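Local coordinates for protein uracil-DNA glycosylase (Epstein-Barr virus, PDB 6LYJ) that belongs to the uracil-DNA glycosylase superfamily and folds as an alpha/beta domain built around a four-stranded parallel sheet flanked by helices, at residues 35-40 / 78-83; 72-77 / 150-155. One frame throughout, in Å; residues are numbered along the deposited sequence.

Contact 1 (35-40 / 78-83)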
loop_
_atom_site.group_PDB
_atom_site.type_symbol
_atom_site.label_atom_id
_atom_site.label_comp_id
_atom_site.label_asym_id
_atom_site.label_seq_id
_atom_site.Cartn_x
_atom_site.Cartn_y
_atom_site.Cartn_z
ATOM N N LEU A 35 9.002 12.577 19.899
ATOM C CA LEU A 35 8.949 12.177 21.302
ATOM C C LEU A 35 8.180 13.202 22.126
ATOM O O LEU A 35 7.336 12.839 22.952
ATOM C CB LEU A 35 10.361 11.989 21.851
ATOM C CG LEU A 35 11.143 10.814 21.258
ATOM C CD1 LEU A 35 12.573 10.794 21.782
ATOM C CD2 LEU A 35 10.440 9.490 21.523
ATOM N N ASP A 36 8.453 14.493 21.906
ATOM C CA ASP A 36 7.684 15.541 22.571
ATOM C C ASP A 36 6.203 15.460 22.213
ATOM O O ASP A 36 5.336 15.651 23.073
ATOM C CB ASP A 36 8.243 16.920 22.209
ATOM C CG ASP A 36 9.671 17.117 22.682
ATOM O OD1 ASP A 36 10.097 16.398 23.612
ATOM O OD2 ASP A 36 10.368 17.997 22.131
ATOM N N PHE A 37 5.897 15.195 20.939
ATOM C CA PHE A 37 4.513 15.163 20.480
ATOM C C PHE A 37 3.739 13.994 21.079
ATOM O O PHE A 37 2.581 14.151 21.481
ATOM C CB PHE A 37 4.490 15.092 18.953
ATOM C CG PHE A 37 3.116 15.146 18.355
ATOM C CD1 PHE A 37 2.456 16.355 18.203
ATOM C CD2 PHE A 37 2.493 13.988 17.916
ATOM C CE1 PHE A 37 1.196 16.407 17.640
ATOM C CE2 PHE A 37 1.231 14.033 17.352
ATOM C CZ PHE A 37 0.584 15.244 17.213
ATOM N N LEU A 38 4.353 12.812 21.138
ATOM C CA LEU A 38 3.625 11.632 21.580
ATOM C C LEU A 38 3.480 11.572 23.095
ATOM O O LEU A 38 2.473 11.054 23.590
ATOM C CB LEU A 38 4.326 10.368 21.079
ATOM C CG LEU A 38 4.401 10.162 19.564
ATOM C CD1 LEU A 38 5.238 8.931 19.228
ATOM C CD2 LEU A 38 3.006 10.057 18.957
ATOM N N GLN A 39 4.444 12.123 23.834
ATOM C CA GLN A 39 4.431 12.088 25.297
ATOM C C GLN A 39 4.215 10.662 25.801
ATOM O O GLN A 39 3.335 10.391 26.620
ATOM C CB GLN A 39 3.374 13.037 25.866
ATOM C CG GLN A 39 3.563 14.495 25.483
ATOM C CD GLN A 39 4.785 15.111 26.134
ATOM O OE1 GLN A 39 5.125 14.792 27.274
ATOM N NE2 GLN A 39 5.456 16.000 25.411
ATOM N N LEU A 40 5.027 9.740 25.290
ATOM C CA LEU A 40 4.835 8.326 25.591
ATOM C C LEU A 40 5.081 8.059 27.068
ATOM O O LEU A 40 6.094 8.489 27.626
ATOM C CB LEU A 40 5.768 7.465 24.741
ATOM C CG LEU A 40 5.587 7.487 23.223
ATOM C CD1 LEU A 40 6.640 6.619 22.566
ATOM C CD2 LEU A 40 4.192 7.003 22.847
ATOM N N CYS A 78 8.843 16.873 8.668
ATOM C CA CYS A 78 8.182 18.078 9.144
ATOM C C CYS A 78 7.926 17.924 10.631
ATOM O O CYS A 78 7.969 16.816 11.176
ATOM C CB CYS A 78 6.868 18.347 8.399
ATOM S SG CYS A 78 5.526 17.211 8.808
ATOM N N ASP A 79 7.629 19.046 11.278
ATOM C CA ASP A 79 7.240 18.981 12.672
ATOM C C ASP A 79 5.876 18.307 12.763
ATOM O O ASP A 79 5.003 18.566 11.928
ATOM C CB ASP A 79 7.161 20.381 13.278
ATOM C CG ASP A 79 8.482 21.120 13.219
ATOM O OD1 ASP A 79 9.497 20.506 12.829
ATOM O OD2 ASP A 79 8.506 22.320 13.565
ATOM N N PRO A 80 5.660 17.441 13.753
ATOM C CA PRO A 80 4.356 16.767 13.845
ATOM C C PRO A 80 3.199 17.733 14.022
ATOM O O PRO A 80 2.095 17.458 13.536
ATOM C CB PRO A 80 4.521 15.833 15.054
ATOM C CG PRO A 80 5.763 16.296 15.760
ATOM C CD PRO A 80 6.636 16.900 14.712
ATOM N N SER A 81 3.420 18.868 14.691
ATOM C CA SER A 81 2.358 19.854 14.854
ATOM C C SER A 81 1.914 20.454 13.527
ATOM O O SER A 81 0.823 21.030 13.457
ATOM C CB SER A 81 2.812 20.974 15.794
ATOM O OG SER A 81 2.917 20.506 17.125
ATOM N N ASP A 82 2.736 20.348 12.483
ATOM C CA ASP A 82 2.431 20.904 11.171
ATOM C C ASP A 82 1.804 19.891 10.216
ATOM O O ASP A 82 1.599 20.210 9.042
ATOM C CB ASP A 82 3.700 21.490 10.546
ATOM C CG ASP A 82 4.252 22.655 11.341
ATOM O OD1 ASP A 82 3.458 23.363 11.995
ATOM O OD2 ASP A 82 5.483 22.862 11.315
ATOM N N ILE A 83 1.508 18.679 10.685
ATOM C CA ILE A 83 0.902 17.669 9.823
ATOM C C ILE A 83 -0.506 18.104 9.438
ATOM O O ILE A 83 -1.298 18.530 10.288
ATOM C CB ILE A 83 0.908 16.297 10.512
ATOM C CG1 ILE A 83 2.348 15.785 10.624
ATOM C CG2 ILE A 83 0.009 15.313 9.766
ATOM C CD1 ILE A 83 2.509 14.593 11.527
#
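The benzene ring of Phe37 has one face over Pro80, whose CB stands 3.6 Å above the ring plane, displaced toward the rim. Measured to the ring centroid, Pro80 CB is 3.9 Å away and 20° off the normal, which identifies a CH-pi contact over the face. Ser81 OG meets Phe37 CD1 obliquely at 4.3 Å, a looser touch beside the proline. With chi1 at -176° the ring of Phe37 swings to the far side from its own backbone N, beside the carbonyl carbon, and reaches past the pyrrolidine. The two side chains run by one another in opposite directions, so the contact continues back along Phe37: its CB approaches Pro80 CG at 3.6 Å. No hydrogen bond crosses between the segments, so the join is essentially apolar. The proline occupies the first position of a short 3-10 turn, 80-82, whose backbone bonds include Ile83 N to Pro80 O at 3.2 Å. On the other segment, helix 32-38 gives way at Gln39, the first residue past it, which takes a positive phi. Pro80 also touches Leu33 and Trp34 one turn earlier on that helix, while Phe37 reaches Arg181 of helix 167-181. Ile83, packed on Leu178, brings the chain toward strand 85-89, so the contact joins helix 32-38, the first helix of the model, to the loop entering the parallel sheet, beside helix 167-181.

Contact 2 (72-77 / 150-155)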
loop_
_atom_site.group_PDB
_atom_site.type_symbol
_atom_site.label_atom_id
_atom_site.label_comp_id
_atom_site.label_asym_id
_atom_site.label_seq_id
_atom_site.Cartn_x
_atom_site.Cartn_y
_atom_site.Cartn_z
ATOM N N MET A 72 11.962 5.040 10.421
ATOM C CA MET A 72 11.259 6.219 10.919
ATOM C C MET A 72 11.416 7.429 10.004
ATOM O O MET A 72 11.192 8.562 10.445
ATOM C CB MET A 72 11.735 6.572 12.331
ATOM C CG MET A 72 11.544 5.470 13.361
ATOM S SD MET A 72 9.819 4.970 13.557
ATOM C CE MET A 72 9.979 3.684 14.793
ATOM N N ALA A 73 11.825 7.221 8.748
ATOM C CA ALA A 73 12.010 8.356 7.846
ATOM C C ALA A 73 10.729 9.163 7.686
ATOM O O ALA A 73 10.782 10.389 7.536
ATOM C CB ALA A 73 12.507 7.876 6.479
ATOM N N TRP A 74 9.572 8.493 7.737
ATOM C CA TRP A 74 8.279 9.162 7.628
ATOM C C TRP A 74 8.069 10.232 8.690
ATOM O O TRP A 74 7.186 11.081 8.530
ATOM C CB TRP A 74 7.151 8.136 7.734
ATOM C CG TRP A 74 7.236 7.314 8.984
ATOM C CD1 TRP A 74 7.900 6.131 9.146
ATOM C CD2 TRP A 74 6.665 7.631 10.259
ATOM N NE1 TRP A 74 7.763 5.681 10.436
ATOM C CE2 TRP A 74 7.012 6.585 11.142
ATOM C CE3 TRP A 74 5.886 8.686 10.737
ATOM C CZ2 TRP A 74 6.608 6.570 12.475
ATOM C CZ3 TRP A 74 5.484 8.667 12.064
ATOM C CH2 TRP A 74 5.848 7.618 12.917
ATOM N N ALA A 75 8.843 10.208 9.770
ATOM C CA ALA A 75 8.674 11.161 10.855
ATOM C C ALA A 75 9.638 12.338 10.788
ATOM O O ALA A 75 9.555 13.228 11.636
ATOM C CB ALA A 75 8.830 10.446 12.201
ATOM N N ARG A 76 10.549 12.369 9.814
ATOM C CA ARG A 76 11.643 13.333 9.816
ATOM C C ARG A 76 11.477 14.479 8.820
ATOM O O ARG A 76 12.398 15.287 8.684
ATOM C CB ARG A 76 12.975 12.624 9.556
ATOM C CG ARG A 76 13.350 11.587 10.610
ATOM C CD ARG A 76 14.829 11.209 10.523
ATOM N NE ARG A 76 15.150 10.410 9.340
ATOM C CZ ARG A 76 15.294 9.090 9.350
ATOM N NH1 ARG A 76 15.145 8.415 10.482
ATOM N NH2 ARG A 76 15.594 8.443 8.229
ATOM N N PHE A 77 10.336 14.597 8.139
ATOM C CA PHE A 77 10.225 15.602 7.085
ATOM C C PHE A 77 9.498 16.870 7.511
ATOM O O PHE A 77 9.558 17.868 6.786
ATOM C CB PHE A 77 9.503 15.026 5.857
ATOM C CG PHE A 77 10.327 14.066 5.047
ATOM C CD1 PHE A 77 10.436 12.736 5.414
ATOM C CD2 PHE A 77 10.984 14.498 3.902
ATOM C CE1 PHE A 77 11.189 11.854 4.660
ATOM C CE2 PHE A 77 11.743 13.622 3.145
ATOM C CZ PHE A 77 11.846 12.299 3.524
ATOM N N THR A 150 1.168 1.312 8.431
ATOM C CA THR A 150 0.775 0.808 9.743
ATOM C C THR A 150 1.782 -0.207 10.278
ATOM O O THR A 150 1.934 -0.344 11.498
ATOM C CB THR A 150 -0.626 0.186 9.683
ATOM O OG1 THR A 150 -0.712 -0.708 8.571
ATOM C CG2 THR A 150 -1.694 1.257 9.531
ATOM N N ILE A 151 2.469 -0.923 9.389
ATOM C CA ILE A 151 3.558 -1.828 9.742
ATOM C C ILE A 151 4.846 -1.237 9.188
ATOM O O ILE A 151 4.917 -0.905 7.998
ATOM C CB ILE A 151 3.320 -3.248 9.196
ATOM C CG1 ILE A 151 1.936 -3.769 9.591
ATOM C CG2 ILE A 151 4.406 -4.202 9.672
ATOM C CD1 ILE A 151 1.686 -3.772 11.092
ATOM N N LEU A 152 5.860 -1.090 10.040
ATOM C CA LEU A 152 7.015 -0.278 9.672
ATOM C C LEU A 152 8.199 -1.089 9.155
ATOM O O LEU A 152 9.143 -0.493 8.625
ATOM C CB LEU A 152 7.466 0.585 10.862
ATOM C CG LEU A 152 6.472 1.673 11.281
ATOM C CD1 LEU A 152 6.977 2.469 12.479
ATOM C CD2 LEU A 152 6.156 2.596 10.115
ATOM N N THR A 153 8.178 -2.415 9.285
ATOM C CA THR A 153 9.243 -3.250 8.747
ATOM C C THR A 153 8.635 -4.455 8.038
ATOM O O THR A 153 7.449 -4.758 8.192
ATOM C CB THR A 153 10.221 -3.704 9.849
ATOM O OG1 THR A 153 9.496 -4.343 10.905
ATOM C CG2 THR A 153 10.996 -2.512 10.413
ATOM N N VAL A 154 9.460 -5.131 7.241
ATOM C CA VAL A 154 9.038 -6.342 6.543
ATOM C C VAL A 154 10.281 -7.155 6.199
ATOM O O VAL A 154 11.333 -6.598 5.872
ATOM C CB VAL A 154 8.201 -6.000 5.287
ATOM C CG1 VAL A 154 9.043 -5.258 4.248
ATOM C CG2 VAL A 154 7.569 -7.254 4.697
ATOM N N GLN A 155 10.159 -8.479 6.279
ATOM C CA GLN A 155 11.227 -9.355 5.815
ATOM C C GLN A 155 11.211 -9.427 4.292
ATOM O O GLN A 155 10.146 -9.447 3.669
ATOM C CB GLN A 155 11.086 -10.755 6.417
ATOM C CG GLN A 155 12.248 -11.687 6.075
ATOM C CD GLN A 155 12.074 -13.096 6.620
ATOM O OE1 GLN A 155 11.522 -13.297 7.703
ATOM N NE2 GLN A 155 12.557 -14.080 5.870
#
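Leu152 points its two methyl groups at Trp74 and Met72, joining two loops of the uracil-DNA glycosylase fold: the 3-10 turn 73-75 that precedes strand 85-89, and the connection from strand 145-149 to strand 154-155. All three touching residues are buried, and no hydrogen bond links the segments. Trp74 holds CG in the crowded position between the backbone N and the carbonyl carbon (chi1 55°), which turns the indole toward Leu152. The turn beneath it is closed by Ala75 N to Met72 O at 2.9 Å, and Ala75 CB lies 3.7 Å above the plane of the Trp74 ring, off toward its rim. Met72 leaves the backbone heading away from Leu152, but a bend at chi2 (-59°) swings the thioether back, bringing SD to 3.9 Å from Leu152 CD1; Met72 CE lies alongside at 4.0 Å from the same CD1. The methionine and leucine side chains cross at roughly a right angle, as do those of tryptophan and leucine. CD1 of Leu152 serves both partners, while CD2 meets only the indole across the contact. Around this cluster, Trp167 of helix 167-181 touches both Met72 and Leu152, and Trp74 packs on Leu146 and Leu148 of strand 145-149. The indole nitrogen makes a weak hydrogen bond to Cys71 O, and the nearest approach across the contact is at the same atom: Trp74 NE1 to Leu152 CD2, oblique to the ring, at 3.5 Å.

Segments 72-77 and 78-83 follow one another without a gap, so a single stretch of chain supplies one side of both contacts. Contact 2 takes its first half and contact 1 its second. Their centres are about 15 Å apart and the segments do not otherwise touch. Contact 2 is the deeper, centred about 9 Å from the centre of the chain against about 16 Å for contact 1. Trp34 of helix 32-38 bridges them: Pro80 packs on it, and its ring meets Trp74 edge-to-face. Helix 167-181 borders both contacts. The paired segments alternate along the sequence, so the two connections cross in chain order.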